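Local coordinates for SCO1/SenC family lipoprotein (Bacillus anthracis, PDB 4HDE), which probably takes part, as SCO1 proteins of the thioredoxin superfamily do, in copper delivery during cytochrome c oxidase assembly, at residues V146-S151 with I162-R167. Numbering follows the deposited sequence.
Sequences VMKKYS and IRDMKR
Tyr150 and Asp164 join an edge strand of the mixed thioredoxin-fold sheet, 146-151, to the C-terminal helix 158-169. The Tyr150 hydroxyl donates a short hydrogen bond to the carboxylate, OH to Asp164 OD2 2.6 Å, and the oxygen receives it on its anti lone pair, the one turned away from OD1. OD2 sits at the edge of the phenol ring and in its plane; ring and carboxylate are nearly coplanar, 28° apart. With Tyr150 CG anti to its carbonyl carbon (chi1 -42°), the ring reaches out from the strand toward the helix.

Lys148, two residues back along the strand, comes to the same oxygen through its aliphatic part: CE lies 3.7 Å from Asp164 OD2, and the two side chains cross at about a right angle. A bend at chi2 (-70°) folds the lysine chain past the carboxylate. The ammonium makes no direct salt bridge here, with NZ 4.5 Å from Asp164 OD2. Instead water 1 links them, accepting from Lys148 NZ and donating to Asp164 OD2, while NZ also hydrogen-bonds to the backbone O of Arg5 in the N-terminal segment. OD2 thus takes bonds from both the phenol and the water. Leu139 of strand 136-140 and Leu4 also touch the Asp164 side chain.

On the helix, Arg163 forms a salt bridge side-on, with NE and NH1 both bonded to Asp164 OD1. These bonds, together with those to OD2, should limit rotation of the carboxylate, and the nearby positive charges would be expected to favour its ionised form. Both Arg163 donors approach from the same face of the carboxylate: NE meets Asp164 OD1 at 3.1 Å from well above its plane, and NH1 meets Asp164 OD1 at 3.3 Å on the syn side but tilted out of that plane.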
loop_
_atom_site.group_PDB
_atom_site.type_symbol
_atom_site.label_atom_id
_atom_site.label_comp_id
_atom_site.label_asym_id
_atom_site.label_seq_id
_atom_site.Cartn_x
_atom_site.Cartn_y
_atom_site.Cartn_z
ATOM N N VAL A 146 -3.586 3.771 11.249
ATOM C CA VAL A 146 -2.475 2.856 11.035
ATOM C C VAL A 146 -2.139 2.185 12.354
ATOM O O VAL A 146 -1.933 2.863 13.367
ATOM C CB VAL A 146 -1.235 3.571 10.501
ATOM C CG1 VAL A 146 -0.233 2.554 10.016
ATOM C CG2 VAL A 146 -1.610 4.531 9.384
HETATM N N MSE A 147 -2.091 0.860 12.339
HETATM C CA MSE A 147 -1.887 0.111 13.563
HETATM C C MSE A 147 -0.539 -0.600 13.642
HETATM O O MSE A 147 0.004 -0.741 14.729
HETATM C CB MSE A 147 -3.049 -0.862 13.801
HETATM C CG MSE A 147 -4.403 -0.151 13.940
HETATM SE SE MSE A 147 -4.486 1.207 15.354
HETATM C CE MSE A 147 -5.356 0.131 16.723
ATOM N N LYS A 148 -0.002 -1.041 12.504
ATOM C CA LYS A 148 1.254 -1.794 12.501
ATOM C C LYS A 148 2.076 -1.485 11.263
ATOM O O LYS A 148 1.526 -1.148 10.214
ATOM C CB LYS A 148 0.969 -3.303 12.542
ATOM C CG LYS A 148 0.300 -3.799 13.818
ATOM C CD LYS A 148 1.285 -3.715 14.963
ATOM C CE LYS A 148 0.990 -4.718 16.052
ATOM N NZ LYS A 148 2.194 -4.899 16.909
ATOM N N LYS A 149 3.392 -1.614 11.399
ATOM C CA LYS A 149 4.349 -1.447 10.317
ATOM C C LYS A 149 5.243 -2.688 10.258
ATOM O O LYS A 149 5.685 -3.187 11.302
ATOM C CB LYS A 149 5.210 -0.200 10.581
ATOM C CG LYS A 149 6.234 0.133 9.496
ATOM C CD LYS A 149 7.116 1.313 9.886
ATOM C CE LYS A 149 8.362 0.838 10.619
ATOM N NZ LYS A 149 9.310 1.951 10.905
ATOM N N TYR A 150 5.530 -3.171 9.052
ATOM C CA TYR A 150 6.363 -4.363 8.859
ATOM C C TYR A 150 7.269 -4.126 7.669
ATOM O O TYR A 150 6.961 -3.291 6.827
ATOM C CB TYR A 150 5.515 -5.591 8.529
ATOM C CG TYR A 150 4.250 -5.768 9.329
ATOM C CD1 TYR A 150 4.242 -6.493 10.507
ATOM C CD2 TYR A 150 3.048 -5.248 8.870
ATOM C CE1 TYR A 150 3.061 -6.676 11.229
ATOM C CE2 TYR A 150 1.870 -5.426 9.575
ATOM C CZ TYR A 150 1.885 -6.144 10.745
ATOM O OH TYR A 150 0.703 -6.317 11.433
ATOM N N SER A 151 8.369 -4.862 7.556
ATOM C CA SER A 151 9.186 -4.722 6.357
ATOM C C SER A 151 8.523 -5.361 5.138
ATOM O O SER A 151 8.079 -6.509 5.179
ATOM C CB SER A 151 10.580 -5.310 6.549
ATOM O OG SER A 151 11.340 -5.147 5.357
ATOM N N ILE A 162 -0.559 -11.903 9.307
ATOM C CA ILE A 162 -1.770 -12.710 9.333
ATOM C C ILE A 162 -2.385 -12.735 10.740
ATOM O O ILE A 162 -3.602 -12.593 10.900
ATOM C CB ILE A 162 -1.479 -14.143 8.836
ATOM C CG1 ILE A 162 -1.179 -14.140 7.335
ATOM C CG2 ILE A 162 -2.641 -15.071 9.149
ATOM C CD1 ILE A 162 -2.365 -13.754 6.473
ATOM N N ARG A 163 -1.543 -12.934 11.755
ATOM C CA ARG A 163 -1.984 -12.938 13.151
ATOM C C ARG A 163 -2.687 -11.624 13.494
ATOM O O ARG A 163 -3.761 -11.611 14.106
ATOM C CB ARG A 163 -0.773 -13.158 14.077
ATOM C CG ARG A 163 -1.027 -12.967 15.575
ATOM C CD ARG A 163 0.279 -12.658 16.324
ATOM N NE ARG A 163 0.863 -11.400 15.870
ATOM C CZ ARG A 163 2.144 -11.069 16.000
ATOM N NH1 ARG A 163 2.575 -9.900 15.536
ATOM N NH2 ARG A 163 2.998 -11.907 16.579
ATOM N N ASP A 164 -2.062 -10.522 13.118
ATOM C CA ASP A 164 -2.625 -9.207 13.406
ATOM C C ASP A 164 -3.948 -8.961 12.662
ATOM O O ASP A 164 -4.885 -8.373 13.220
ATOM C CB ASP A 164 -1.599 -8.110 13.099
ATOM C CG ASP A 164 -0.384 -8.160 14.022
ATOM O OD1 ASP A 164 -0.465 -8.749 15.115
ATOM O OD2 ASP A 164 0.671 -7.583 13.658
HETATM N N MSE A 165 -4.027 -9.406 11.411
HETATM C CA MSE A 165 -5.284 -9.348 10.673
HETATM C C MSE A 165 -6.374 -10.137 11.371
HETATM O O MSE A 165 -7.522 -9.687 11.444
HETATM C CB MSE A 165 -5.101 -9.886 9.257
HETATM C CG MSE A 165 -4.344 -8.988 8.325
HETATM SE SE MSE A 165 -3.869 -9.950 6.716
HETATM C CE MSE A 165 -3.328 -8.432 5.655
ATOM N N LYS A 166 -6.033 -11.324 11.867
ATOM C CA LYS A 166 -7.015 -12.136 12.570
ATOM C C LYS A 166 -7.523 -11.432 13.817
ATOM O O LYS A 166 -8.705 -11.483 14.116
ATOM C CB LYS A 166 -6.442 -13.504 12.930
ATOM C CG LYS A 166 -6.256 -14.408 11.731
ATOM C CD LYS A 166 -5.790 -15.784 12.157
ATOM C CE LYS A 166 -5.691 -16.719 10.965
ATOM N NZ LYS A 166 -5.246 -18.076 11.373
ATOM N N ARG A 167 -6.633 -10.744 14.525
ATOM C CA ARG A 167 -7.052 -9.995 15.702
ATOM C C ARG A 167 -8.040 -8.885 15.323
ATOM O O ARG A 167 -9.037 -8.677 16.015
ATOM C CB ARG A 167 -5.842 -9.402 16.432
ATOM C CG ARG A 167 -4.895 -10.412 17.070
ATOM C CD ARG A 167 -5.568 -11.253 18.142
ATOM N NE ARG A 167 -6.207 -12.439 17.577
ATOM C CZ ARG A 167 -5.552 -13.524 17.175
ATOM N NH1 ARG A 167 -4.228 -13.582 17.272
ATOM N NH2 ARG A 167 -6.220 -14.559 16.674
HETATM O O HOH W 1 3.247 -7.030 14.990
#